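Local coordinates for protein glycoside hydrolase family 81 (Clostridium thermocellum, PDB 6FOP) that probably hydrolyses beta-1,3-glucans such as laminarin, acting as a glucanase of the cellulosome, at residues I681-V685 with V713-S717. Sequence-based numbering, arbitrary orientation.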
ATOM      1  N   ILE A 681     -22.664  26.580  -0.809  1.00 20.03           N
ATOM      2  CA  ILE A 681     -23.687  25.966  -1.665  1.00 20.39           C
ATOM      3  C   ILE A 681     -23.162  24.594  -2.091  1.00 19.27           C
ATOM      4  O   ILE A 681     -22.118  24.524  -2.751  1.00 18.35           O
ATOM      5  CB  ILE A 681     -23.946  26.809  -2.940  1.00 22.89           C
ATOM      6  CG1 ILE A 681     -24.294  28.275  -2.606  1.00 27.63           C
ATOM      7  CG2 ILE A 681     -25.018  26.131  -3.777  1.00 25.57           C
ATOM      8  CD1 ILE A 681     -25.446  28.429  -1.669  1.00 30.11           C
ATOM      9  N   ARG A 682     -23.877  23.527  -1.741  1.00 18.44           N
ATOM     10  CA  ARG A 682     -23.454  22.173  -2.089  1.00 17.90           C
ATOM     11  C   ARG A 682     -23.999  21.721  -3.430  1.00 16.58           C
ATOM     12  O   ARG A 682     -25.153  21.992  -3.764  1.00 17.61           O
ATOM     13  CB  ARG A 682     -23.864  21.172  -1.008  1.00 18.61           C
ATOM     14  CG  ARG A 682     -22.986  21.257   0.209  1.00 19.72           C
ATOM     15  CD  ARG A 682     -23.406  20.272   1.279  1.00 19.77           C
ATOM     16  NE  ARG A 682     -22.444  20.365   2.368  1.00 21.38           N
ATOM     17  CZ  ARG A 682     -22.661  20.027   3.629  1.00 21.66           C
ATOM     18  NH1 ARG A 682     -23.840  19.547   4.027  1.00 22.00           N
ATOM     19  NH2 ARG A 682     -21.668  20.193   4.502  1.00 22.87           N
ATOM     20  N   THR A 683     -23.150  21.037  -4.189  1.00 14.94           N
ATOM     21  CA  THR A 683     -23.560  20.315  -5.384  1.00 15.82           C
ATOM     22  C   THR A 683     -23.258  18.833  -5.157  1.00 15.44           C
ATOM     23  O   THR A 683     -22.160  18.452  -4.698  1.00 17.50           O
ATOM     24  CB  THR A 683     -22.880  20.842  -6.665  1.00 17.01           C
ATOM     25  OG1 THR A 683     -23.248  22.209  -6.854  1.00 18.36           O
ATOM     26  CG2 THR A 683     -23.309  20.041  -7.867  1.00 17.99           C
ATOM     27  N   TYR A 684     -24.242  18.010  -5.465  1.00 15.12           N
ATOM     28  CA  TYR A 684     -24.209  16.583  -5.216  1.00 15.13           C
ATOM     29  C   TYR A 684     -24.136  15.872  -6.556  1.00 15.17           C
ATOM     30  O   TYR A 684     -24.941  16.171  -7.458  1.00 16.14           O
ATOM     31  CB  TYR A 684     -25.486  16.193  -4.484  1.00 15.57           C
ATOM     32  CG  TYR A 684     -25.753  16.959  -3.212  1.00 15.80           C
ATOM     33  CD1 TYR A 684     -26.336  18.210  -3.235  1.00 16.88           C
ATOM     34  CD2 TYR A 684     -25.437  16.415  -1.971  1.00 16.58           C
ATOM     35  CE1 TYR A 684     -26.586  18.921  -2.088  1.00 18.15           C
ATOM     36  CE2 TYR A 684     -25.689  17.123  -0.803  1.00 16.84           C
ATOM     37  CZ  TYR A 684     -26.255  18.377  -0.865  1.00 17.64           C
ATOM     38  OH  TYR A 684     -26.529  19.085   0.272  1.00 20.62           O
ATOM     39  N   VAL A 685     -23.196  14.955  -6.712  1.00 15.09           N
ATOM     40  CA  VAL A 685     -23.002  14.226  -7.955  1.00 14.98           C
ATOM     41  C   VAL A 685     -23.060  12.743  -7.645  1.00 14.20           C
ATOM     42  O   VAL A 685     -22.383  12.276  -6.719  1.00 15.66           O
ATOM     43  CB  VAL A 685     -21.664  14.549  -8.625  1.00 15.75           C
ATOM     44  CG1 VAL A 685     -21.551  13.841  -9.972  1.00 16.39           C
ATOM     45  CG2 VAL A 685     -21.497  16.074  -8.747  1.00 16.09           C
ATOM     46  N   VAL A 713     -26.614  15.291 -11.306  1.00 17.03           N
ATOM     47  CA  VAL A 713     -26.072  16.405 -10.562  1.00 17.24           C
ATOM     48  C   VAL A 713     -27.224  17.248 -10.050  1.00 17.41           C
ATOM     49  O   VAL A 713     -28.158  17.583 -10.814  1.00 19.01           O
ATOM     50  CB  VAL A 713     -25.194  17.307 -11.448  1.00 17.72           C
ATOM     51  CG1 VAL A 713     -24.566  18.434 -10.642  1.00 17.78           C
ATOM     52  CG2 VAL A 713     -24.101  16.485 -12.166  1.00 18.04           C
ATOM     53  N   SER A 714     -27.158  17.633  -8.786  1.00 16.49           N
ATOM     54  CA  SER A 714     -28.164  18.531  -8.195  1.00 17.79           C
ATOM     55  C   SER A 714     -27.469  19.516  -7.284  1.00 17.14           C
ATOM     56  O   SER A 714     -26.626  19.123  -6.482  1.00 17.99           O
ATOM     57  CB  SER A 714     -29.249  17.758  -7.459  1.00 18.10           C
ATOM     58  OG  SER A 714     -30.231  18.642  -6.903  1.00 19.67           O
ATOM     59  N   THR A 715     -27.783  20.802  -7.438  1.00 18.15           N
ATOM     60  CA  THR A 715     -27.216  21.862  -6.603  1.00 18.27           C
ATOM     61  C   THR A 715     -28.252  22.394  -5.626  1.00 19.62           C
ATOM     62  O   THR A 715     -29.384  22.688  -6.018  1.00 22.16           O
ATOM     63  CB  THR A 715     -26.705  23.011  -7.480  1.00 19.98           C
ATOM     64  OG1 THR A 715     -25.653  22.514  -8.312  1.00 21.04           O
ATOM     65  CG2 THR A 715     -26.156  24.158  -6.655  1.00 20.75           C
ATOM     66  N   GLY A 716     -27.857  22.538  -4.364  1.00 19.47           N
ATOM     67  CA  GLY A 716     -28.696  23.175  -3.367  1.00 19.55           C
ATOM     68  C   GLY A 716     -29.692  22.235  -2.741  1.00 20.80           C
ATOM     69  O   GLY A 716     -29.632  21.014  -2.925  1.00 23.14           O
ATOM     70  N   SER A 717     -30.583  22.828  -1.964  1.00 25.61           N
ATOM     71  CA  SER A 717     -31.548  22.105  -1.170  1.00 28.47           C
ATOM     72  C   SER A 717     -32.891  22.188  -1.842  1.00 34.54           C
ATOM     73  O   SER A 717     -33.886  22.140  -1.121  1.00 36.33           O
ATOM     74  CB  SER A 717     -31.684  22.763   0.203  1.00 31.41           C
ATOM     75  OG  SER A 717     -30.415  22.901   0.810  1.00 37.10           O
ATOM     76  OXT SER A 717     -32.994  22.374  -3.056  1.00 38.22           O
TER
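Tyr684 and Ser714 form a hydrogen-bonded pair at the centre of an antiparallel beta ladder, in which the chain's last strand, 710-715, forms one edge of a four-stranded sheet. Tyr684 N meets Ser714 O at 2.8 Å, almost straight at 173°, and Ser714 N returns to Tyr684 O at 3.0 Å. Two residues further along, Gly716 N reaches Arg682 O at 2.8 Å; the ladder's bonding thus runs past the end of the strand, to a glycine with positive phi. The non-hydrogen-bonded pairs Thr683-Thr715 and Val685-Val713 flank the Tyr684-Ser714 pair, with all four side chains on one face. The two threonine hydroxyls close to 2.8 Å, OG1 to OG1, each swung anti to its own carbonyl carbon (chi1 -61° and -63°). That torsion leaves Thr683 CG2 leaning along the strand against Val713 CG1 at 3.4 Å, a tight methyl contact, while Thr715 CG2 packs on Ile681 CG2. The other face carries Tyr684 and Ser714. Ser714 O also lies at the tyrosine ring's edge, in its plane, 3.4 Å from CD1. Further out, Asp700 accepts the Tyr684 hydroxyl and pairs with Arg682, whose NE meets Asp663, while Phe698 stacks edge-to-face with the tyrosine. Lys702 NZ bonds both Ser714 OG and Gly716 O, spanning the end of strand 710-715.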